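Local coordinates for protein CRISPR-associated endoribonuclease Cse3 (Thermus thermophilus, PDB 2Y8Y) that binds CRISPR repeat RNA and cleaves the transcript as an endoribonuclease of the Cas6 family, keeping the mature crRNA bound after processing, at residues 35-40 with 44-49; 66-71 with 195-200. All coordinates share one frame; numbering follows the deposited sequence.

Contact 1. Residues 35-40 with 44-49. With nucleotides of chain B.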
ATOM      1  N   LYS A  35      -8.778   1.872 -13.984  1.00 18.08           N
ATOM      2  CA  LYS A  35      -9.972   2.256 -14.724  1.00 18.76           C
ATOM      3  C   LYS A  35     -10.990   2.963 -13.839  1.00 20.73           C
ATOM      4  O   LYS A  35     -11.739   3.812 -14.316  1.00 19.26           O
ATOM      5  CB  LYS A  35     -10.628   1.037 -15.377  1.00 19.42           C
ATOM      6  CG  LYS A  35      -9.763   0.353 -16.422  1.00 25.34           C
ATOM      7  CD  LYS A  35     -10.452  -0.874 -16.990  1.00 28.20           C
ATOM      8  CE  LYS A  35      -9.511  -1.668 -17.878  1.00 33.51           C
ATOM      9  NZ  LYS A  35     -10.190  -2.844 -18.495  1.00 42.19           N
ATOM     10  N   ALA A  36     -11.027   2.604 -12.557  1.00 17.55           N
ATOM     11  CA  ALA A  36     -12.019   3.165 -11.635  1.00 18.42           C
ATOM     12  C   ALA A  36     -11.798   4.634 -11.323  1.00 15.03           C
ATOM     13  O   ALA A  36     -12.699   5.315 -10.850  1.00 18.48           O
ATOM     14  CB  ALA A  36     -12.070   2.350 -10.342  1.00 19.47           C
ATOM     15  N   VAL A  37     -10.584   5.119 -11.567  1.00 16.71           N
ATOM     16  CA  VAL A  37     -10.250   6.516 -11.298  1.00 17.13           C
ATOM     17  C   VAL A  37      -9.492   7.123 -12.478  1.00 14.28           C
ATOM     18  O   VAL A  37      -8.605   7.960 -12.301  1.00 17.00           O
ATOM     19  CB  VAL A  37      -9.451   6.662  -9.994  1.00 15.80           C
ATOM     20  CG1 VAL A  37     -10.356   6.415  -8.793  1.00 17.53           C
ATOM     21  CG2 VAL A  37      -8.260   5.719  -9.997  1.00 17.12           C
ATOM     22  N   SER A  38      -9.861   6.693 -13.681  1.00 16.49           N
ATOM     23  CA  SER A  38      -9.129   7.045 -14.899  1.00 15.93           C
ATOM     24  C   SER A  38      -8.989   8.548 -15.136  1.00 18.29           C
ATOM     25  O   SER A  38      -7.893   9.044 -15.396  1.00 19.07           O
ATOM     26  CB  SER A  38      -9.764   6.372 -16.117  1.00 23.34           C
ATOM     27  OG  SER A  38      -9.105   6.758 -17.310  1.00 27.85           O
ATOM     28  N   ARG A  39     -10.091   9.282 -15.050  1.00 17.84           N
ATOM     29  CA  ARG A  39     -10.016  10.719 -15.278  1.00 20.13           C
ATOM     30  C   ARG A  39      -9.186  11.427 -14.216  1.00 17.39           C
ATOM     31  O   ARG A  39      -8.394  12.321 -14.530  1.00 20.65           O
ATOM     32  CB  ARG A  39     -11.404  11.344 -15.362  1.00 21.77           C
ATOM     33  CG  ARG A  39     -11.363  12.851 -15.593  1.00 31.00           C
ATOM     34  CD  ARG A  39     -12.645  13.344 -16.240  1.00 39.97           C
ATOM     35  NE  ARG A  39     -13.803  13.066 -15.403  1.00 50.60           N
ATOM     36  CZ  ARG A  39     -14.107  13.751 -14.307  1.00 54.34           C
ATOM     37  NH1 ARG A  39     -13.329  14.753 -13.916  1.00 51.70           N
ATOM     38  NH2 ARG A  39     -15.183  13.433 -13.600  1.00 57.71           N
ATOM     39  N   ALA A  40      -9.370  11.047 -12.954  1.00 15.58           N
ATOM     40  CA  ALA A  40      -8.610  11.668 -11.880  1.00 14.95           C
ATOM     41  C   ALA A  40      -7.112  11.449 -12.090  1.00 15.21           C
ATOM     42  O   ALA A  40      -6.301  12.337 -11.825  1.00 17.55           O
ATOM     43  CB  ALA A  40      -9.054  11.139 -10.518  1.00 17.96           C
ATOM     44  N   GLY A  44      -4.051  14.346 -12.719  1.00 19.34           N
ATOM     45  CA  GLY A  44      -3.018  14.477 -11.707  1.00 23.01           C
ATOM     46  C   GLY A  44      -3.541  14.602 -10.292  1.00 21.48           C
ATOM     47  O   GLY A  44      -2.847  15.106  -9.409  1.00 22.29           O
ATOM     48  N   ARG A  45      -4.763  14.128 -10.063  1.00 16.49           N
ATOM     49  CA  ARG A  45      -5.392  14.277  -8.757  1.00 13.92           C
ATOM     50  C   ARG A  45      -5.383  12.988  -7.951  1.00 14.53           C
ATOM     51  O   ARG A  45      -5.952  12.937  -6.858  1.00 18.39           O
ATOM     52  CB  ARG A  45      -6.850  14.731  -8.902  1.00 16.99           C
ATOM     53  CG  ARG A  45      -7.065  16.041  -9.645  1.00 23.63           C
ATOM     54  CD  ARG A  45      -8.536  16.451  -9.610  1.00 20.72           C
ATOM     55  NE  ARG A  45      -9.369  15.754 -10.598  1.00 20.47           N
ATOM     56  CZ  ARG A  45     -10.307  14.851 -10.313  1.00 18.30           C
ATOM     57  NH1 ARG A  45     -10.556  14.502  -9.056  1.00 17.41           N
ATOM     58  NH2 ARG A  45     -11.013  14.303 -11.293  1.00 25.23           N
ATOM     59  N   GLU A  46      -4.738  11.947  -8.477  1.00 14.83           N
ATOM     60  CA  GLU A  46      -4.907  10.619  -7.896  1.00 10.48           C
ATOM     61  C   GLU A  46      -3.578   9.916  -7.538  1.00 12.97           C
ATOM     62  O   GLU A  46      -2.539  10.111  -8.190  1.00 14.33           O
ATOM     63  CB  GLU A  46      -5.771   9.767  -8.833  1.00 13.29           C
ATOM     64  CG  GLU A  46      -6.194   8.396  -8.302  1.00 15.42           C
ATOM     65  CD  GLU A  46      -6.910   8.471  -6.963  1.00 14.59           C
ATOM     66  OE1 GLU A  46      -8.153   8.649  -6.950  1.00 13.41           O
ATOM     67  OE2 GLU A  46      -6.229   8.321  -5.936  1.00 13.65           O
ATOM     68  N   ARG A  47      -3.632   9.120  -6.475  1.00 10.82           N
ATOM     69  CA  ARG A  47      -2.568   8.189  -6.121  1.00 10.75           C
ATOM     70  C   ARG A  47      -3.261   6.884  -5.762  1.00  9.75           C
ATOM     71  O   ARG A  47      -3.621   6.651  -4.610  1.00 12.45           O
ATOM     72  CB  ARG A  47      -1.744   8.720  -4.944  1.00 11.73           C
ATOM     73  CG  ARG A  47      -0.721   7.714  -4.353  1.00 12.28           C
ATOM     74  CD  ARG A  47       0.398   7.327  -5.342  1.00 10.61           C
ATOM     75  NE  ARG A  47       0.063   6.163  -6.153  1.00 10.79           N
ATOM     76  CZ  ARG A  47       0.832   5.691  -7.123  1.00 10.92           C
ATOM     77  NH1 ARG A  47       1.979   6.306  -7.384  1.00 12.75           N
ATOM     78  NH2 ARG A  47       0.467   4.623  -7.818  1.00 12.87           N
ATOM     79  N   LEU A  48      -3.452   6.037  -6.764  1.00 10.13           N
ATOM     80  CA  LEU A  48      -4.065   4.745  -6.553  1.00 11.55           C
ATOM     81  C   LEU A  48      -3.079   3.853  -5.787  1.00 10.75           C
ATOM     82  O   LEU A  48      -1.914   3.739  -6.193  1.00 11.75           O
ATOM     83  CB  LEU A  48      -4.365   4.139  -7.918  1.00 16.36           C
ATOM     84  CG  LEU A  48      -4.776   2.679  -7.946  1.00 18.74           C
ATOM     85  CD1 LEU A  48      -6.108   2.560  -7.257  1.00 16.69           C
ATOM     86  CD2 LEU A  48      -4.829   2.212  -9.387  1.00 19.14           C
ATOM     87  N   LEU A  49      -3.538   3.247  -4.689  1.00 10.23           N
ATOM     88  CA  LEU A  49      -2.751   2.259  -3.941  1.00  9.43           C
ATOM     89  C   LEU A  49      -3.625   1.046  -3.665  1.00 10.71           C
ATOM     90  O   LEU A  49      -4.844   1.164  -3.536  1.00 11.74           O
ATOM     91  CB  LEU A  49      -2.269   2.844  -2.616  1.00 12.42           C
ATOM     92  CG  LEU A  49      -1.366   4.067  -2.692  1.00  9.37           C
ATOM     93  CD1 LEU A  49      -1.169   4.685  -1.312  1.00 10.49           C
ATOM     94  CD2 LEU A  49      -0.025   3.680  -3.304  1.00 11.80           C
TER
ATOM     95  P     A B  18       2.560   0.801 -15.890  1.00 25.25           P
ATOM     96  OP1   A B  18       2.859  -0.149 -14.804  1.00 31.86           O
ATOM     97  OP2   A B  18       3.256   0.641 -17.193  1.00 33.72           O
ATOM     98  O5'   A B  18       0.985   0.863 -16.118  1.00 27.51           O
ATOM     99  C5'   A B  18       0.421   1.572 -17.212  1.00 37.16           C
ATOM    100  C4'   A B  18      -0.990   1.114 -17.479  1.00 34.04           C
ATOM    101  O4'   A B  18      -1.863   1.532 -16.395  1.00 32.55           O
ATOM    102  C3'   A B  18      -1.661   1.684 -18.715  1.00 32.29           C
ATOM    103  O3'   A B  18      -1.251   1.056 -19.916  1.00 36.53           O
ATOM    104  C2'   A B  18      -3.136   1.489 -18.395  1.00 31.83           C
ATOM    105  O2'   A B  18      -3.518   0.131 -18.572  1.00 36.45           O
ATOM    106  C1'   A B  18      -3.155   1.808 -16.902  1.00 30.18           C
ATOM    107  N9    A B  18      -3.462   3.229 -16.662  1.00 34.33           N
ATOM    108  C8    A B  18      -2.623   4.242 -16.266  1.00 36.70           C
ATOM    109  N7    A B  18      -3.222   5.406 -16.156  1.00 31.65           N
ATOM    110  C5    A B  18      -4.538   5.142 -16.520  1.00 29.77           C
ATOM    111  C6    A B  18      -5.691   5.946 -16.616  1.00 32.73           C
ATOM    112  N6    A B  18      -5.712   7.255 -16.350  1.00 36.97           N
ATOM    113  N1    A B  18      -6.842   5.352 -17.001  1.00 38.51           N
ATOM    114  C2    A B  18      -6.840   4.043 -17.277  1.00 42.71           C
ATOM    115  N3    A B  18      -5.822   3.187 -17.220  1.00 36.91           N
ATOM    116  C4    A B  18      -4.695   3.804 -16.834  1.00 36.54           C
ATOM    117  P     G B  16       5.044   8.049  -6.414  1.00 13.17           P
ATOM    118  OP1   G B  16       3.610   8.158  -6.055  1.00 13.06           O
ATOM    119  OP2   G B  16       5.875   7.000  -5.755  1.00 13.99           O
ATOM    120  O5'   G B  16       5.211   7.919  -7.985  1.00 14.78           O
ATOM    121  C5'   G B  16       4.522   8.785  -8.869  1.00 14.36           C
ATOM    122  C4'   G B  16       4.871   8.488 -10.306  1.00 15.52           C
ATOM    123  O4'   G B  16       6.301   8.612 -10.508  1.00 16.61           O
ATOM    124  C3'   G B  16       4.564   7.082 -10.800  1.00 17.40           C
ATOM    125  O3'   G B  16       3.196   6.892 -11.092  1.00 18.77           O
ATOM    126  C2'   G B  16       5.467   6.978 -12.018  1.00 16.50           C
ATOM    127  O2'   G B  16       4.932   7.724 -13.102  1.00 19.54           O
ATOM    128  C1'   G B  16       6.715   7.694 -11.512  1.00 15.98           C
ATOM    129  N9    G B  16       7.668   6.738 -10.922  1.00 14.79           N
ATOM    130  C8    G B  16       7.909   6.475  -9.593  1.00 15.70           C
ATOM    131  N7    G B  16       8.808   5.539  -9.437  1.00 15.42           N
ATOM    132  C5    G B  16       9.159   5.157 -10.729  1.00 15.97           C
ATOM    133  C6    G B  16      10.087   4.184 -11.181  1.00 16.37           C
ATOM    134  O6    G B  16      10.816   3.432 -10.515  1.00 16.91           O
ATOM    135  N1    G B  16      10.133   4.128 -12.566  1.00 16.52           N
ATOM    136  C2    G B  16       9.392   4.917 -13.412  1.00 17.77           C
ATOM    137  N2    G B  16       9.577   4.719 -14.731  1.00 18.44           N
ATOM    138  N3    G B  16       8.520   5.827 -12.999  1.00 17.56           N
ATOM    139  C4    G B  16       8.462   5.895 -11.655  1.00 17.01           C
ATOM    140  P    DG B  17       2.512   5.439 -10.978  1.00 18.84           P
ATOM    141  OP1  DG B  17       1.087   5.598 -11.311  1.00 21.36           O
ATOM    142  OP2  DG B  17       2.879   4.847  -9.676  1.00 17.15           O
ATOM    143  O5'  DG B  17       3.256   4.560 -12.092  1.00 23.60           O
ATOM    144  C5'  DG B  17       3.177   4.846 -13.474  1.00 30.13           C
ATOM    145  C4'  DG B  17       4.143   4.013 -14.288  1.00 25.24           C
ATOM    146  O4'  DG B  17       5.503   4.146 -13.800  1.00 20.93           O
ATOM    147  C3'  DG B  17       3.929   2.507 -14.421  1.00 23.02           C
ATOM    148  O3'  DG B  17       2.899   2.280 -15.358  1.00 22.23           O
ATOM    149  C2'  DG B  17       5.298   2.061 -14.934  1.00 26.16           C
ATOM    150  C1'  DG B  17       6.245   3.016 -14.207  1.00 25.27           C
ATOM    151  N9   DG B  17       7.003   2.423 -13.090  1.00 17.67           N
ATOM    152  C8   DG B  17       6.849   2.637 -11.742  1.00 16.03           C
ATOM    153  N7   DG B  17       7.717   1.963 -11.023  1.00 15.38           N
ATOM    154  C5   DG B  17       8.478   1.266 -11.962  1.00 16.01           C
ATOM    155  C6   DG B  17       9.559   0.361 -11.795  1.00 17.65           C
ATOM    156  O6   DG B  17      10.096  -0.022 -10.755  1.00 19.42           O
ATOM    157  N1   DG B  17      10.041  -0.106 -13.015  1.00 18.94           N
ATOM    158  C2   DG B  17       9.538   0.247 -14.243  1.00 23.62           C
ATOM    159  N2   DG B  17      10.133  -0.315 -15.313  1.00 24.94           N
ATOM    160  N3   DG B  17       8.529   1.089 -14.414  1.00 21.93           N
ATOM    161  C4   DG B  17       8.051   1.550 -13.237  1.00 19.72           C
TER
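Val37, at the N-cap of helix 38-42, lays both methyl groups across the side chain of Glu46 at about a right angle. Its CG1 comes within 3.6 Å of Glu46 OE1, while CG2 lies against the aliphatic stem, 3.8 Å from Glu46 CG. Glutamate suits this spot, only partly open to solvent, because it offers methylenes to the valine and a carboxylate to the chain beyond, where Thr69 OG1 and Leu68 N bind it.

Ser38 turns away from the other segment to read adenine A18 of chain B. With OG anti to the backbone N (chi1 177°), the hydroxyl donates to A18 N1 at 2.7 Å, and A18 N6 donates to Ser38 O at 3.0 Å. Serine is small enough for backbone and side chain to address this Watson-Crick edge together.

Next along the helix, Arg39 NH1 stands 3.5 Å from Arg45 NH2, the two guanidinium planes being 37° apart. Glu43 probably eases this meeting of like charges: it forms a salt bridge with Arg45 NE and a long, weak ion pair with Arg39.

The helix ends in a Schellman motif at Gly44, whose positive phi turns the chain back toward strand 49-52 of the ferredoxin-like sheet. Ala40 O accepts the nearly straight bond from Arg45 N (2.9 Å, 163°), and the small Ala40 CB sits over one face of the Arg45 guanidinium, toward its rim, while also touching Glu46 CB. Past this turn, Arg47 faces the RNA, and the edge of its guanidinium meets two phosphates: NH1 donates to G16 OP1 at 2.8 Å and to DG17 OP2 at 2.9 Å, both of chain B. NE and NH2 together grip Leu48 O in the guanidinium plane, fixing the rotation of the group.

Contact 2. Residues 66-71 with 195-200; sequences QTLTEP and TLRRGV. With nucleotides of chain B.
The end of strand 62-67 and the turn after it meet the last turn of helix 189-198, with the CA atoms of Leu68 and Arg197 approaching to 7.0 Å. The strand belongs to the four-stranded sheet of the N-terminal part of the chain, while the helix packs on strand 211-214 of the second sheet, so the contact joins the two ferredoxin-like halves expected of a Cas6-family protein.

Gln66 reaches across with a fully extended chain (chi1 -180°, chi2 178°). Its NE2 donates to Leu196 O at 3.0 Å (153°), with the acceptor close to the amide plane. The same nitrogen donates to a water at 2.9 Å, and that water passes a hydrogen to Arg197 O. Glutamine suits the place because its amide has two N-H groups to offer to carbonyls of the last helical turn, one directly and one through the water.

Beside it, Leu68 CD2 sits over the centre of one face of the Arg197 guanidinium, 3.7 Å from CZ. The arginine bends at chi3, which folds the flat group back over the methyl, so that CD2 also touches Arg197 CB. Leucine supplies an apolar surface for the guanidinium face. In the plane of the group, NH2 donates at 2.9 Å to a second water, which donates to Leu68 O at 2.7 Å; NH1 is hydrogen-bonded to Ala4 O.

Arg198 points away from the strand, and its NH1 makes a weak bond to G16 OP1 of chain B at 3.1 Å.

Between these two segments little surface is buried, and the chemistry implies a join made by one direct hydrogen bond, two bridging waters and the packing of leucine on guanidinium.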
ATOM      1  N   GLN A  66      -7.097   1.914  -2.032  1.00 10.84           N
ATOM      2  CA  GLN A  66      -7.232   3.278  -1.554  1.00 10.23           C
ATOM      3  C   GLN A  66      -7.080   4.245  -2.713  1.00 11.38           C
ATOM      4  O   GLN A  66      -6.133   4.149  -3.515  1.00 12.63           O
ATOM      5  CB  GLN A  66      -6.156   3.583  -0.521  1.00 11.86           C
ATOM      6  CG  GLN A  66      -6.250   4.991   0.019  1.00  9.83           C
ATOM      7  CD  GLN A  66      -5.211   5.251   1.078  1.00 10.15           C
ATOM      8  OE1 GLN A  66      -5.348   4.803   2.218  1.00 13.40           O
ATOM      9  NE2 GLN A  66      -4.142   5.956   0.707  1.00  9.44           N
ATOM     10  N   THR A  67      -8.023   5.174  -2.806  1.00 11.44           N
ATOM     11  CA  THR A  67      -7.942   6.234  -3.792  1.00 11.80           C
ATOM     12  C   THR A  67      -8.187   7.567  -3.104  1.00 13.96           C
ATOM     13  O   THR A  67      -8.839   7.627  -2.070  1.00 14.85           O
ATOM     14  CB  THR A  67      -8.965   6.035  -4.924  1.00 11.89           C
ATOM     15  OG1 THR A  67     -10.282   5.921  -4.370  1.00 13.87           O
ATOM     16  CG2 THR A  67      -8.660   4.768  -5.711  1.00 11.58           C
ATOM     17  N   LEU A  68      -7.628   8.622  -3.669  1.00 11.25           N
ATOM     18  CA  LEU A  68      -7.833   9.967  -3.148  1.00 11.68           C
ATOM     19  C   LEU A  68      -9.106  10.596  -3.700  1.00 14.92           C
ATOM     20  O   LEU A  68      -9.590  11.592  -3.160  1.00 15.40           O
ATOM     21  CB  LEU A  68      -6.631  10.841  -3.502  1.00 12.22           C
ATOM     22  CG  LEU A  68      -5.285  10.324  -2.988  1.00 13.73           C
ATOM     23  CD1 LEU A  68      -4.168  11.286  -3.371  1.00 15.53           C
ATOM     24  CD2 LEU A  68      -5.312  10.150  -1.494  1.00 14.18           C
ATOM     25  N   THR A  69      -9.639  10.015  -4.770  1.00 12.18           N
ATOM     26  CA  THR A  69     -10.850  10.539  -5.399  1.00 11.85           C
ATOM     27  C   THR A  69     -11.886   9.437  -5.438  1.00 14.25           C
ATOM     28  O   THR A  69     -11.581   8.275  -5.240  1.00 13.65           O
ATOM     29  CB  THR A  69     -10.567  11.078  -6.812  1.00 13.09           C
ATOM     30  OG1 THR A  69     -10.294   9.995  -7.719  1.00 16.78           O
ATOM     31  CG2 THR A  69      -9.373  12.033  -6.788  1.00 14.68           C
ATOM     32  N   GLU A  70     -13.138   9.802  -5.675  1.00 13.49           N
ATOM     33  CA  GLU A  70     -14.199   8.820  -5.573  1.00 14.86           C
ATOM     34  C   GLU A  70     -14.132   7.860  -6.749  1.00 14.19           C
ATOM     35  O   GLU A  70     -14.213   8.281  -7.899  1.00 17.02           O
ATOM     36  CB  GLU A  70     -15.568   9.499  -5.520  1.00 17.62           C
ATOM     37  CG  GLU A  70     -16.659   8.523  -5.138  1.00 21.72           C
ATOM     38  CD  GLU A  70     -18.018   9.167  -5.075  1.00 28.92           C
ATOM     39  OE1 GLU A  70     -18.085  10.397  -5.245  1.00 27.87           O
ATOM     40  OE2 GLU A  70     -19.012   8.440  -4.854  1.00 31.43           O
ATOM     41  N   PRO A  71     -13.972   6.561  -6.464  1.00 14.45           N
ATOM     42  CA  PRO A  71     -13.826   5.596  -7.554  1.00 16.27           C
ATOM     43  C   PRO A  71     -15.169   5.259  -8.184  1.00 20.79           C
ATOM     44  O   PRO A  71     -16.202   5.402  -7.530  1.00 18.46           O
ATOM     45  CB  PRO A  71     -13.266   4.362  -6.840  1.00 14.88           C
ATOM     46  CG  PRO A  71     -13.841   4.455  -5.453  1.00 17.39           C
ATOM     47  CD  PRO A  71     -13.962   5.917  -5.137  1.00 16.32           C
ATOM     48  N   THR A 195       1.815  11.202   4.199  1.00  9.38           N
ATOM     49  CA  THR A 195       2.358   9.857   4.032  1.00  9.91           C
ATOM     50  C   THR A 195       1.255   8.835   3.719  1.00 10.29           C
ATOM     51  O   THR A 195       1.417   8.003   2.816  1.00 11.27           O
ATOM     52  CB  THR A 195       3.143   9.443   5.282  1.00 10.33           C
ATOM     53  OG1 THR A 195       4.235  10.347   5.452  1.00 11.35           O
ATOM     54  CG2 THR A 195       3.669   8.012   5.169  1.00 10.60           C
ATOM     55  N   LEU A 196       0.140   8.886   4.445  1.00 11.37           N
ATOM     56  CA  LEU A 196      -0.962   7.964   4.151  1.00 10.30           C
ATOM     57  C   LEU A 196      -1.492   8.153   2.736  1.00 10.62           C
ATOM     58  O   LEU A 196      -1.823   7.195   2.059  1.00 10.44           O
ATOM     59  CB  LEU A 196      -2.106   8.128   5.153  1.00 12.39           C
ATOM     60  CG  LEU A 196      -1.832   7.808   6.614  1.00 10.31           C
ATOM     61  CD1 LEU A 196      -3.109   8.026   7.401  1.00 13.38           C
ATOM     62  CD2 LEU A 196      -1.391   6.354   6.778  1.00 11.74           C
ATOM     63  N   ARG A 197      -1.604   9.404   2.298  1.00  9.58           N
ATOM     64  CA  ARG A 197      -2.134   9.688   0.969  1.00 10.48           C
ATOM     65  C   ARG A 197      -1.162   9.307  -0.155  1.00  8.09           C
ATOM     66  O   ARG A 197      -1.585   9.020  -1.265  1.00 10.91           O
ATOM     67  CB  ARG A 197      -2.506  11.173   0.852  1.00 11.26           C
ATOM     68  CG  ARG A 197      -3.628  11.581   1.807  1.00 10.26           C
ATOM     69  CD  ARG A 197      -3.858  13.100   1.822  1.00 12.14           C
ATOM     70  NE  ARG A 197      -4.256  13.601   0.512  1.00 14.16           N
ATOM     71  CZ  ARG A 197      -5.497  13.563   0.028  1.00 11.37           C
ATOM     72  NH1 ARG A 197      -6.490  13.044   0.746  1.00 13.44           N
ATOM     73  NH2 ARG A 197      -5.731  14.038  -1.180  1.00 13.18           N
ATOM     74  N   ARG A 198       0.139   9.366   0.116  1.00  8.65           N
ATOM     75  CA  ARG A 198       1.146   9.106  -0.910  1.00 11.08           C
ATOM     76  C   ARG A 198       1.510   7.644  -0.997  1.00 10.12           C
ATOM     77  O   ARG A 198       1.821   7.144  -2.077  1.00 11.30           O
ATOM     78  CB  ARG A 198       2.420   9.899  -0.609  1.00 11.48           C
ATOM     79  CG  ARG A 198       3.643   9.504  -1.473  1.00 15.30           C
ATOM     80  CD  ARG A 198       3.409   9.701  -2.989  1.00 19.93           C
ATOM     81  NE  ARG A 198       3.091  11.096  -3.285  1.00 19.60           N
ATOM     82  CZ  ARG A 198       2.409  11.502  -4.350  1.00 26.09           C
ATOM     83  NH1 ARG A 198       1.969  10.625  -5.243  1.00 24.75           N
ATOM     84  NH2 ARG A 198       2.157  12.793  -4.520  1.00 30.83           N
ATOM     85  N   GLY A 199       1.471   6.950   0.131  1.00 10.34           N
ATOM     86  CA  GLY A 199       2.030   5.610   0.183  1.00  9.55           C
ATOM     87  C   GLY A 199       3.509   5.663   0.517  1.00  9.84           C
ATOM     88  O   GLY A 199       4.116   6.739   0.565  1.00 10.82           O
ATOM     89  N   VAL A 200       4.081   4.491   0.754  1.00  9.26           N
ATOM     90  CA  VAL A 200       5.458   4.374   1.245  1.00  8.97           C
ATOM     91  C   VAL A 200       6.312   3.420   0.403  1.00  8.94           C
ATOM     92  O   VAL A 200       6.150   2.192   0.459  1.00 10.23           O
ATOM     93  CB  VAL A 200       5.470   3.897   2.706  1.00  8.61           C
ATOM     94  CG1 VAL A 200       6.902   3.825   3.227  1.00 10.36           C
ATOM     95  CG2 VAL A 200       4.643   4.843   3.573  1.00 11.54           C
TER
ATOM     96  P     G B  15       8.803   9.122  -2.028  1.00 13.21           P
ATOM     97  OP1   G B  15       7.553   9.185  -1.228  1.00 14.04           O
ATOM     98  OP2   G B  15       9.608   7.880  -1.983  1.00 14.19           O
ATOM     99  O5'   G B  15       8.498   9.484  -3.543  1.00 14.56           O
ATOM    100  C5'   G B  15       7.667  10.581  -3.867  1.00 15.52           C
ATOM    101  C4'   G B  15       7.613  10.813  -5.351  1.00 16.59           C
ATOM    102  O4'   G B  15       8.949  11.022  -5.885  1.00 15.51           O
ATOM    103  C3'   G B  15       7.096   9.672  -6.195  1.00 13.68           C
ATOM    104  O3'   G B  15       5.700   9.483  -6.090  1.00 13.50           O
ATOM    105  C2'   G B  15       7.557  10.109  -7.574  1.00 16.30           C
ATOM    106  O2'   G B  15       6.800  11.220  -8.022  1.00 16.66           O
ATOM    107  C1'   G B  15       8.972  10.594  -7.241  1.00 15.52           C
ATOM    108  N9    G B  15       9.936   9.490  -7.379  1.00 14.90           N
ATOM    109  C8    G B  15      10.509   8.696  -6.416  1.00 15.39           C
ATOM    110  N7    G B  15      11.254   7.751  -6.929  1.00 17.12           N
ATOM    111  C5    G B  15      11.134   7.917  -8.297  1.00 14.64           C
ATOM    112  C6    G B  15      11.708   7.189  -9.366  1.00 16.62           C
ATOM    113  O6    G B  15      12.462   6.222  -9.310  1.00 18.26           O
ATOM    114  N1    G B  15      11.317   7.694 -10.608  1.00 17.51           N
ATOM    115  C2    G B  15      10.470   8.757 -10.792  1.00 14.73           C
ATOM    116  N2    G B  15      10.206   9.095 -12.067  1.00 18.30           N
ATOM    117  N3    G B  15       9.937   9.454  -9.807  1.00 16.99           N
ATOM    118  C4    G B  15      10.309   8.971  -8.592  1.00 15.11           C
ATOM    119  P     G B  16       5.044   8.049  -6.414  1.00 13.17           P
ATOM    120  OP1   G B  16       3.610   8.158  -6.055  1.00 13.06           O
ATOM    121  OP2   G B  16       5.875   7.000  -5.755  1.00 13.99           O
ATOM    122  O5'   G B  16       5.211   7.919  -7.985  1.00 14.78           O
ATOM    123  C5'   G B  16       4.522   8.785  -8.869  1.00 14.36           C
ATOM    124  C4'   G B  16       4.871   8.488 -10.306  1.00 15.52           C
ATOM    125  O4'   G B  16       6.301   8.612 -10.508  1.00 16.61           O
ATOM    126  C3'   G B  16       4.564   7.082 -10.800  1.00 17.40           C
ATOM    127  O3'   G B  16       3.196   6.892 -11.092  1.00 18.77           O
ATOM    128  C2'   G B  16       5.467   6.978 -12.018  1.00 16.50           C
ATOM    129  O2'   G B  16       4.932   7.724 -13.102  1.00 19.54           O
ATOM    130  C1'   G B  16       6.715   7.694 -11.512  1.00 15.98           C
ATOM    131  N9    G B  16       7.668   6.738 -10.922  1.00 14.79           N
ATOM    132  C8    G B  16       7.909   6.475  -9.593  1.00 15.70           C
ATOM    133  N7    G B  16       8.808   5.539  -9.437  1.00 15.42           N
ATOM    134  C5    G B  16       9.159   5.157 -10.729  1.00 15.97           C
ATOM    135  C6    G B  16      10.087   4.184 -11.181  1.00 16.37           C
ATOM    136  O6    G B  16      10.816   3.432 -10.515  1.00 16.91           O
ATOM    137  N1    G B  16      10.133   4.128 -12.566  1.00 16.52           N
ATOM    138  C2    G B  16       9.392   4.917 -13.412  1.00 17.77           C
ATOM    139  N2    G B  16       9.577   4.719 -14.731  1.00 18.44           N
ATOM    140  N3    G B  16       8.520   5.827 -12.999  1.00 17.56           N
ATOM    141  C4    G B  16       8.462   5.895 -11.655  1.00 17.01           C
TER
HETATM  142  O   HOH W   1      -3.679   7.152  -1.844  1.00 12.46           O
HETATM  143  O   HOH W   2      -8.511  13.882  -2.106  1.00 23.87           O

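Overall arrangement
The two contacts lie with their centres about 9 Å apart and are joined through the carboxylate of Glu46, in contact 1. Its OE1 lies 2.6 Å from Thr69 OG1 and its OE2 2.7 Å from Leu68 N, both probable hydrogen bonds to segment 66-71, and Leu49 and Gln66 pair as neighbouring strands. Contact 1 thus fixes the turn that contact 2 sets against the helix end. Their second meeting point is the RNA: G16 OP1 of chain B receives Arg47 from contact 1 and Arg198 from contact 2, so side chains from both halves reach the same phosphate, the second only weakly. Both contacts are away from Tyr27, the inferred transition-state stabiliser.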